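Local coordinates for scaffolding protein (Clostridium cellulolyticum, PDB 1G43) that probably anchors the cellulosome to crystalline cellulose through this family IIIa cellulose-binding module of its scaffoldin, at residues Tyr45-Asp50 with Gly79-Val84; Asp60-Met65 with Ile71-Lys76; Phe126-Ser129 with Ser133-Ala136. All coordinates share one frame; numbering follows the deposited sequence.

Contact 1: Tyr45-Asp50 with Gly79-Val84; sequences YYYTQD and GSFKAV. With CA (calcium ion), chain B.
Two tyrosines of strand 41-47, Y46 and Y47, reach V84 and F81 of strand 77-88. The phenol oxygen of Y47 makes the nearer approach, with OH 3.2 Å from CD1 of F81. It comes obliquely to the F81 ring, and the two side chains cross at about a right angle. Y47 CG sits between its backbone N and carbonyl carbon (chi1 62°), which carries the ring toward F81. Beyond it, F81 also meets the ring of F118 and touches L55 and F57.

The other touch is apolar, at the edge of the Y46 ring. Methyl CG2 of V84 lies near the ring plane, 4.0 Å from CD2 of Y46. The hydroxyl of Y46 is hydrogen-bonded to R44.

The two strands belong to one five-stranded antiparallel sheet of the beta-sandwich. They are not neighbours, because strand 91-99 runs between them, so side chains alone make this contact.

The metal bonds belong to 45-50 alone. Just past the strand, T48 binds the calcium ion through O and OG1, the latter at 2.4 Å from the ion. D50 chelates the same ion with both carboxylate oxygens. D127, N130 and D131 complete the protein ligands.

Contact 2: Asp60-Met65 with Ile71-Lys76; sequences DHAGYM and IDATSK
Y64 and I71 face each other as an antiparallel hydrogen-bonded pair, and their backbones satisfy each other in both directions. Y64 N donates to I71 O at 2.9 Å. I71 N returns a bond to Y64 O at 2.7 Å. G63 and D72 form the next, non-hydrogen-bonded pair.

Beyond that pair the regular pattern ends. A62 O accepts a weak, bent bond from A73 N, with an angle of 128° at the hydrogen. A62 N is met by a side chain instead: T74 OG1 accepts its proton at 2.8 Å. The chi1 of T74 (-63°) sets OG1 opposite the carbonyl carbon, facing strand 55-66.

This is a beta hairpin made by strands 55-66 and 69-72. Its second strand gives way to an Asx turn, in which D72 OD1 accepts from the backbone N of T74 at 2.8 Å, and then to a short 3-10 segment. On the far side of strand 55-66, D60 and H61 both face Q115 in a classic beta bulge.

The other carboxylate oxygen, D72 OD2, accepts from a water 3.0 Å away. The same water also lies very close to H61 ND1, so a bridge between the two side chains is doubtful.

Apolar contact lies on the face carrying Y64 and I71. I71 CB sits over the centre of the Y64 ring in a CH-pi contact, 4.2 Å from the centroid. The two side chains lie side by side, and CD1 of I71 touches CE1 of Y64 at 3.8 Å. Y64 OH donates a hydrogen bond to A103 O. D60 forms a salt bridge with R117.

Contact 3: Phe126-Ser129 with Ser133-Ala136; sequences FDQS and SYTA. With CA (calcium ion), chain B.
This contact belongs to the calcium-binding loop that follows the short, weakly bonded strand around 126-127 in the beta-sandwich. Q128 packs against Y134 across the short loop that carries the calcium ligands N130 and D131. CB of Q128 stands over one face of the Y134 ring in a CH-pi contact, 3.8 Å from the centroid and 11° off the normal. The backbone joins in, with Q128 O 3.4 Å from CD2 of Y134. The opposite face is approached by A136 N, offset toward the rim.

Farther along the Q128 side chain, the amide passes the CD1-CE1 side of the ring. Its NE2 is 3.5 Å from CE1 of Y134, and the amide and ring planes are 43° apart. Y134 CG lies opposite its backbone N (chi1 178°), which turns the ring toward Q128. The polar ends are held by the loop around S15: NE2 of Q128 hydrogen-bonds to S15 OG and P16 O, and Y134 OH hydrogen-bonds to S15 O. Both side chains also touch Y45 of strand 41-47.

Next to Q128, D127 O binds the calcium ion at 2.5 Å. The D127 carboxylate turns to S129. Its OD1 accepts a weak bond from S129 N, and its syn lone pair takes the S129 OG proton at 2.7 Å.

Contacts 1 and 3 are neighbours, with centres about 12 Å apart. They share the calcium ion and water 1, and D50 OD2 probably accepts from D127 N while Y46 N probably donates to S133 OG. Contact 1 joins strands of the five-stranded sheet. Contacts 2 and 3 reach the other large sheet of the sandwich. The calcium thus fastens the two large sheets together near the end of strand 41-47. Contact 2 is a separate hairpin on the opposite side of the chain's centre from both, its centre about 23 Å from that of contact 1 and 26 Å from that of contact 3. Along the chain it is nested between the segments of contact 1, and contact 3 follows.

Contact 1: Tyr45-Asp50 with Gly79-Val84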
loop_
_atom_site.group_PDB
_atom_site.type_symbol
_atom_site.label_atom_id
_atom_site.label_comp_id
_atom_site.label_asym_id
_atom_site.label_seq_id
_atom_site.Cartn_x
_atom_site.Cartn_y
_atom_site.Cartn_z
ATOM N N TYR A 45 -2.942 -3.895 2.015
ATOM C CA TYR A 45 -2.039 -5.040 1.811
ATOM C C TYR A 45 -2.462 -6.138 2.778
ATOM O O TYR A 45 -2.275 -6.003 3.976
ATOM C CB TYR A 45 -0.589 -4.634 2.102
ATOM C CG TYR A 45 0.431 -5.735 1.849
ATOM C CD1 TYR A 45 1.006 -5.894 0.603
ATOM C CD2 TYR A 45 0.768 -6.643 2.846
ATOM C CE1 TYR A 45 1.892 -6.942 0.342
ATOM C CE2 TYR A 45 1.659 -7.698 2.599
ATOM C CZ TYR A 45 2.210 -7.841 1.335
ATOM O OH TYR A 45 3.035 -8.899 1.046
ATOM N N TYR A 46 -2.987 -7.232 2.249
ATOM C CA TYR A 46 -3.486 -8.321 3.081
ATOM C C TYR A 46 -2.479 -9.412 3.476
ATOM O O TYR A 46 -1.732 -9.891 2.650
ATOM C CB TYR A 46 -4.703 -8.926 2.395
ATOM C CG TYR A 46 -5.888 -7.970 2.305
ATOM C CD1 TYR A 46 -5.949 -6.972 1.326
ATOM C CD2 TYR A 46 -6.942 -8.074 3.200
ATOM C CE1 TYR A 46 -7.043 -6.104 1.240
ATOM C CE2 TYR A 46 -8.033 -7.217 3.135
ATOM C CZ TYR A 46 -8.085 -6.234 2.151
ATOM O OH TYR A 46 -9.196 -5.417 2.092
ATOM N N TYR A 47 -2.477 -9.818 4.740
ATOM C CA TYR A 47 -1.523 -10.823 5.210
ATOM C C TYR A 47 -2.011 -11.646 6.383
ATOM O O TYR A 47 -3.079 -11.373 6.949
ATOM C CB TYR A 47 -0.227 -10.141 5.650
ATOM C CG TYR A 47 -0.418 -9.186 6.819
ATOM C CD1 TYR A 47 -1.060 -7.967 6.638
ATOM C CD2 TYR A 47 0.028 -9.504 8.102
ATOM C CE1 TYR A 47 -1.255 -7.082 7.681
ATOM C CE2 TYR A 47 -0.161 -8.617 9.177
ATOM C CZ TYR A 47 -0.806 -7.398 8.943
ATOM O OH TYR A 47 -0.970 -6.468 9.926
ATOM N N THR A 48 -1.223 -12.669 6.741
ATOM C CA THR A 48 -1.533 -13.487 7.904
ATOM C C THR A 48 -0.532 -13.084 8.970
ATOM O O THR A 48 0.678 -13.112 8.772
ATOM C CB THR A 48 -1.477 -15.027 7.646
ATOM O OG1 THR A 48 -0.315 -15.369 6.885
ATOM C CG2 THR A 48 -2.766 -15.493 6.923
ATOM N N GLN A 49 -1.069 -12.671 10.096
ATOM C CA GLN A 49 -0.312 -12.191 11.238
ATOM C C GLN A 49 0.744 -13.184 11.782
ATOM O O GLN A 49 1.824 -12.790 12.191
ATOM C CB GLN A 49 -1.337 -11.835 12.325
ATOM C CG GLN A 49 -0.855 -10.861 13.346
ATOM C CD GLN A 49 -1.958 -10.415 14.292
ATOM O OE1 GLN A 49 -2.613 -11.227 14.950
ATOM N NE2 GLN A 49 -2.158 -9.110 14.368
ATOM N N ASP A 50 0.414 -14.467 11.757
ATOM C CA ASP A 50 1.270 -15.537 12.277
ATOM C C ASP A 50 1.432 -15.442 13.815
ATOM O O ASP A 50 1.443 -16.452 14.490
ATOM C CB ASP A 50 2.642 -15.555 11.599
ATOM C CG ASP A 50 2.542 -15.537 10.108
ATOM O OD1 ASP A 50 1.583 -16.110 9.559
ATOM O OD2 ASP A 50 3.431 -14.950 9.474
ATOM N N GLY A 79 0.154 4.513 8.406
ATOM C CA GLY A 79 -0.172 3.117 8.223
ATOM C C GLY A 79 -1.022 2.629 9.370
ATOM O O GLY A 79 -0.840 3.073 10.495
ATOM N N SER A 80 -1.959 1.735 9.095
ATOM C CA SER A 80 -2.838 1.176 10.118
ATOM C C SER A 80 -2.986 -0.313 9.917
ATOM O O SER A 80 -2.971 -0.788 8.789
ATOM C CB SER A 80 -4.231 1.796 10.047
ATOM O OG SER A 80 -4.169 3.123 10.500
ATOM N N PHE A 81 -3.164 -1.036 11.012
ATOM C CA PHE A 81 -3.322 -2.475 10.941
ATOM C C PHE A 81 -4.672 -2.902 11.517
ATOM O O PHE A 81 -4.951 -2.734 12.710
ATOM C CB PHE A 81 -2.156 -3.119 11.661
ATOM C CG PHE A 81 -0.832 -2.778 11.054
ATOM C CD1 PHE A 81 -0.443 -3.346 9.833
ATOM C CD2 PHE A 81 0.038 -1.898 11.696
ATOM C CE1 PHE A 81 0.791 -3.051 9.266
ATOM C CE2 PHE A 81 1.283 -1.595 11.134
ATOM C CZ PHE A 81 1.659 -2.177 9.916
ATOM N N LYS A 82 -5.517 -3.464 10.663
ATOM C CA LYS A 82 -6.854 -3.846 11.107
ATOM C C LYS A 82 -7.175 -5.299 10.797
ATOM O O LYS A 82 -6.608 -5.871 9.889
ATOM C CB LYS A 82 -7.860 -2.921 10.436
ATOM C CG LYS A 82 -7.406 -1.467 10.414
ATOM C CD LYS A 82 -8.466 -0.505 9.837
ATOM C CE LYS A 82 -7.876 0.913 9.777
ATOM N NZ LYS A 82 -8.890 1.960 9.585
ATOM N N ALA A 83 -8.092 -5.888 11.549
ATOM C CA ALA A 83 -8.450 -7.271 11.315
ATOM C C ALA A 83 -9.393 -7.442 10.131
ATOM O O ALA A 83 -10.093 -6.514 9.714
ATOM C CB ALA A 83 -9.088 -7.852 12.540
ATOM N N VAL A 84 -9.378 -8.649 9.577
ATOM C CA VAL A 84 -10.249 -9.004 8.472
ATOM C C VAL A 84 -11.238 -9.956 9.128
ATOM O O VAL A 84 -10.893 -11.075 9.492
ATOM C CB VAL A 84 -9.508 -9.745 7.354
ATOM C CG1 VAL A 84 -10.449 -9.969 6.178
ATOM C CG2 VAL A 84 -8.282 -8.964 6.912
HETATM CA CA CA B . 1.943 -14.703 7.451
HETATM O O HOH W 1 3.406 -12.361 7.284
#

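Contact 2: Asp60-Met65 with Ile71-Lys76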
loop_
_atom_site.group_PDB
_atom_site.type_symbol
_atom_site.label_atom_id
_atom_site.label_comp_id
_atom_site.label_asym_id
_atom_site.label_seq_id
_atom_site.Cartn_x
_atom_site.Cartn_y
_atom_site.Cartn_z
ATOM N N ASP A 60 9.318 4.939 4.051
ATOM C CA ASP A 60 10.692 5.296 3.711
ATOM C C ASP A 60 10.787 6.464 2.722
ATOM O O ASP A 60 11.765 7.210 2.718
ATOM C CB ASP A 60 11.432 4.079 3.133
ATOM C CG ASP A 60 11.472 2.902 4.101
ATOM O OD1 ASP A 60 11.582 3.130 5.328
ATOM O OD2 ASP A 60 11.408 1.741 3.620
ATOM N N HIS A 61 9.767 6.627 1.898
ATOM C CA HIS A 61 9.778 7.697 0.909
ATOM C C HIS A 61 8.453 7.769 0.177
ATOM O O HIS A 61 7.871 6.741 -0.166
ATOM C CB HIS A 61 10.873 7.454 -0.130
ATOM C CG HIS A 61 10.764 8.340 -1.322
ATOM N ND1 HIS A 61 11.197 9.647 -1.318
ATOM C CD2 HIS A 61 10.164 8.146 -2.519
ATOM C CE1 HIS A 61 10.861 10.225 -2.454
ATOM N NE2 HIS A 61 10.230 9.337 -3.202
ATOM N N ALA A 62 7.976 8.987 -0.043
ATOM C CA ALA A 62 6.749 9.192 -0.789
ATOM C C ALA A 62 6.879 10.534 -1.476
ATOM O O ALA A 62 7.295 11.522 -0.856
ATOM C CB ALA A 62 5.546 9.180 0.128
ATOM N N GLY A 63 6.523 10.577 -2.754
ATOM C CA GLY A 63 6.634 11.824 -3.478
ATOM C C GLY A 63 5.931 11.856 -4.811
ATOM O O GLY A 63 5.531 10.808 -5.345
ATOM N N TYR A 64 5.763 13.074 -5.338
ATOM C CA TYR A 64 5.118 13.272 -6.634
ATOM C C TYR A 64 5.313 14.674 -7.219
ATOM O O TYR A 64 5.667 15.631 -6.529
ATOM C CB TYR A 64 3.627 12.946 -6.557
ATOM C CG TYR A 64 2.830 13.921 -5.722
ATOM C CD1 TYR A 64 2.262 15.062 -6.296
ATOM C CD2 TYR A 64 2.653 13.715 -4.362
ATOM C CE1 TYR A 64 1.535 15.974 -5.526
ATOM C CE2 TYR A 64 1.937 14.610 -3.595
ATOM C CZ TYR A 64 1.374 15.737 -4.180
ATOM O OH TYR A 64 0.621 16.604 -3.418
ATOM N N MET A 65 5.062 14.761 -8.518
ATOM C CA MET A 65 5.198 15.979 -9.288
ATOM C C MET A 65 3.886 16.723 -9.357
ATOM O O MET A 65 2.846 16.143 -9.674
ATOM C CB MET A 65 5.657 15.624 -10.697
ATOM C CG MET A 65 7.084 15.121 -10.719
ATOM S SD MET A 65 8.158 16.533 -10.461
ATOM C CE MET A 65 8.216 17.079 -12.243
ATOM N N ILE A 71 7.165 17.271 -5.045
ATOM C CA ILE A 71 6.632 17.294 -3.685
ATOM C C ILE A 71 6.972 16.030 -2.893
ATOM O O ILE A 71 6.648 14.906 -3.309
ATOM C CB ILE A 71 5.109 17.472 -3.738
ATOM C CG1 ILE A 71 4.793 18.823 -4.361
ATOM C CG2 ILE A 71 4.502 17.374 -2.359
ATOM C CD1 ILE A 71 3.338 19.132 -4.394
ATOM N N ASP A 72 7.626 16.207 -1.754
ATOM C CA ASP A 72 8.003 15.062 -0.920
ATOM C C ASP A 72 6.916 14.897 0.149
ATOM O O ASP A 72 6.817 15.676 1.100
ATOM C CB ASP A 72 9.360 15.305 -0.260
ATOM C CG ASP A 72 9.826 14.121 0.591
ATOM O OD1 ASP A 72 9.015 13.603 1.395
ATOM O OD2 ASP A 72 11.008 13.714 0.458
ATOM N N ALA A 73 6.099 13.874 -0.010
ATOM C CA ALA A 73 5.039 13.659 0.934
ATOM C C ALA A 73 5.387 12.591 1.968
ATOM O O ALA A 73 4.529 12.158 2.717
ATOM C CB ALA A 73 3.797 13.275 0.172
ATOM N N THR A 74 6.650 12.175 2.003
ATOM C CA THR A 74 7.095 11.124 2.938
ATOM C C THR A 74 6.529 11.202 4.367
ATOM O O THR A 74 6.002 10.215 4.890
ATOM C CB THR A 74 8.613 11.088 3.031
ATOM O OG1 THR A 74 9.146 10.741 1.753
ATOM C CG2 THR A 74 9.062 10.050 4.057
ATOM N N SER A 75 6.619 12.369 4.982
ATOM C CA SER A 75 6.125 12.532 6.335
ATOM C C SER A 75 4.596 12.548 6.439
ATOM O O SER A 75 4.068 12.486 7.539
ATOM C CB SER A 75 6.706 13.830 6.965
ATOM O OG SER A 75 6.216 15.004 6.322
ATOM N N LYS A 76 3.889 12.619 5.313
ATOM C CA LYS A 76 2.431 12.657 5.318
ATOM C C LYS A 76 1.714 11.322 5.202
ATOM O O LYS A 76 0.488 11.278 5.160
ATOM C CB LYS A 76 1.920 13.534 4.177
ATOM C CG LYS A 76 1.706 14.956 4.575
ATOM C CD LYS A 76 2.917 15.801 4.362
ATOM C CE LYS A 76 2.699 17.171 4.975
ATOM N NZ LYS A 76 3.568 18.154 4.300
HETATM O O HOH W 2 12.364 11.007 0.355
#

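Contact 3: Phe126-Ser129 with Ser133-Ala136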
loop_
_atom_site.group_PDB
_atom_site.type_symbol
_atom_site.label_atom_id
_atom_site.label_comp_id
_atom_site.label_asym_id
_atom_site.label_seq_id
_atom_site.Cartn_x
_atom_site.Cartn_y
_atom_site.Cartn_z
ATOM N N PHE A 126 8.335 -13.135 10.068
ATOM C CA PHE A 126 6.974 -13.351 9.614
ATOM C C PHE A 126 7.163 -14.512 8.652
ATOM O O PHE A 126 8.292 -14.894 8.337
ATOM C CB PHE A 126 6.434 -12.196 8.746
ATOM C CG PHE A 126 6.096 -10.935 9.490
ATOM C CD1 PHE A 126 6.964 -9.863 9.481
ATOM C CD2 PHE A 126 4.868 -10.794 10.128
ATOM C CE1 PHE A 126 6.612 -8.663 10.092
ATOM C CE2 PHE A 126 4.510 -9.589 10.742
ATOM C CZ PHE A 126 5.379 -8.531 10.720
ATOM N N ASP A 127 6.046 -15.060 8.190
ATOM C CA ASP A 127 6.044 -16.123 7.194
ATOM C C ASP A 127 5.202 -15.457 6.114
ATOM O O ASP A 127 3.980 -15.409 6.203
ATOM C CB ASP A 127 5.349 -17.385 7.728
ATOM C CG ASP A 127 5.118 -18.458 6.637
ATOM O OD1 ASP A 127 5.574 -18.298 5.480
ATOM O OD2 ASP A 127 4.463 -19.475 6.955
ATOM N N GLN A 128 5.857 -14.901 5.118
ATOM C CA GLN A 128 5.123 -14.235 4.073
ATOM C C GLN A 128 4.448 -15.189 3.113
ATOM O O GLN A 128 3.529 -14.796 2.402
ATOM C CB GLN A 128 6.046 -13.337 3.282
ATOM C CG GLN A 128 6.752 -12.325 4.119
ATOM C CD GLN A 128 7.163 -11.151 3.288
ATOM O OE1 GLN A 128 6.367 -10.237 3.089
ATOM N NE2 GLN A 128 8.399 -11.181 2.755
ATOM N N SER A 129 4.894 -16.446 3.110
ATOM C CA SER A 129 4.343 -17.400 2.168
ATOM C C SER A 129 2.862 -17.668 2.327
ATOM O O SER A 129 2.247 -18.171 1.397
ATOM C CB SER A 129 5.146 -18.726 2.151
ATOM O OG SER A 129 4.824 -19.624 3.204
ATOM N N SER A 133 -1.502 -10.991 -0.078
ATOM C CA SER A 133 -0.952 -10.037 -1.041
ATOM C C SER A 133 0.516 -10.267 -1.358
ATOM O O SER A 133 1.125 -9.462 -2.038
ATOM C CB SER A 133 -1.106 -8.601 -0.537
ATOM O OG SER A 133 -2.462 -8.290 -0.310
ATOM N N TYR A 134 1.087 -11.362 -0.880
ATOM C CA TYR A 134 2.499 -11.577 -1.115
ATOM C C TYR A 134 2.938 -12.252 -2.392
ATOM O O TYR A 134 2.393 -13.260 -2.831
ATOM C CB TYR A 134 3.145 -12.336 0.067
ATOM C CG TYR A 134 4.640 -12.642 -0.148
ATOM C CD1 TYR A 134 5.603 -11.634 -0.071
ATOM C CD2 TYR A 134 5.069 -13.924 -0.516
ATOM C CE1 TYR A 134 6.967 -11.897 -0.367
ATOM C CE2 TYR A 134 6.432 -14.194 -0.815
ATOM C CZ TYR A 134 7.365 -13.176 -0.740
ATOM O OH TYR A 134 8.669 -13.426 -1.051
ATOM N N THR A 135 3.943 -11.647 -2.991
ATOM C CA THR A 135 4.599 -12.179 -4.161
ATOM C C THR A 135 5.950 -11.496 -4.237
ATOM O O THR A 135 6.070 -10.292 -4.038
ATOM C CB THR A 135 3.818 -11.949 -5.463
ATOM O OG1 THR A 135 4.470 -12.685 -6.499
ATOM C CG2 THR A 135 3.789 -10.487 -5.846
ATOM N N ALA A 136 6.984 -12.281 -4.502
ATOM C CA ALA A 136 8.325 -11.717 -4.601
ATOM C C ALA A 136 8.375 -10.934 -5.898
ATOM O O ALA A 136 8.339 -11.511 -6.969
ATOM C CB ALA A 136 9.355 -12.821 -4.599
HETATM CA CA CA B . 1.943 -14.703 7.451
HETATM O O HOH W 1 3.406 -12.361 7.284
#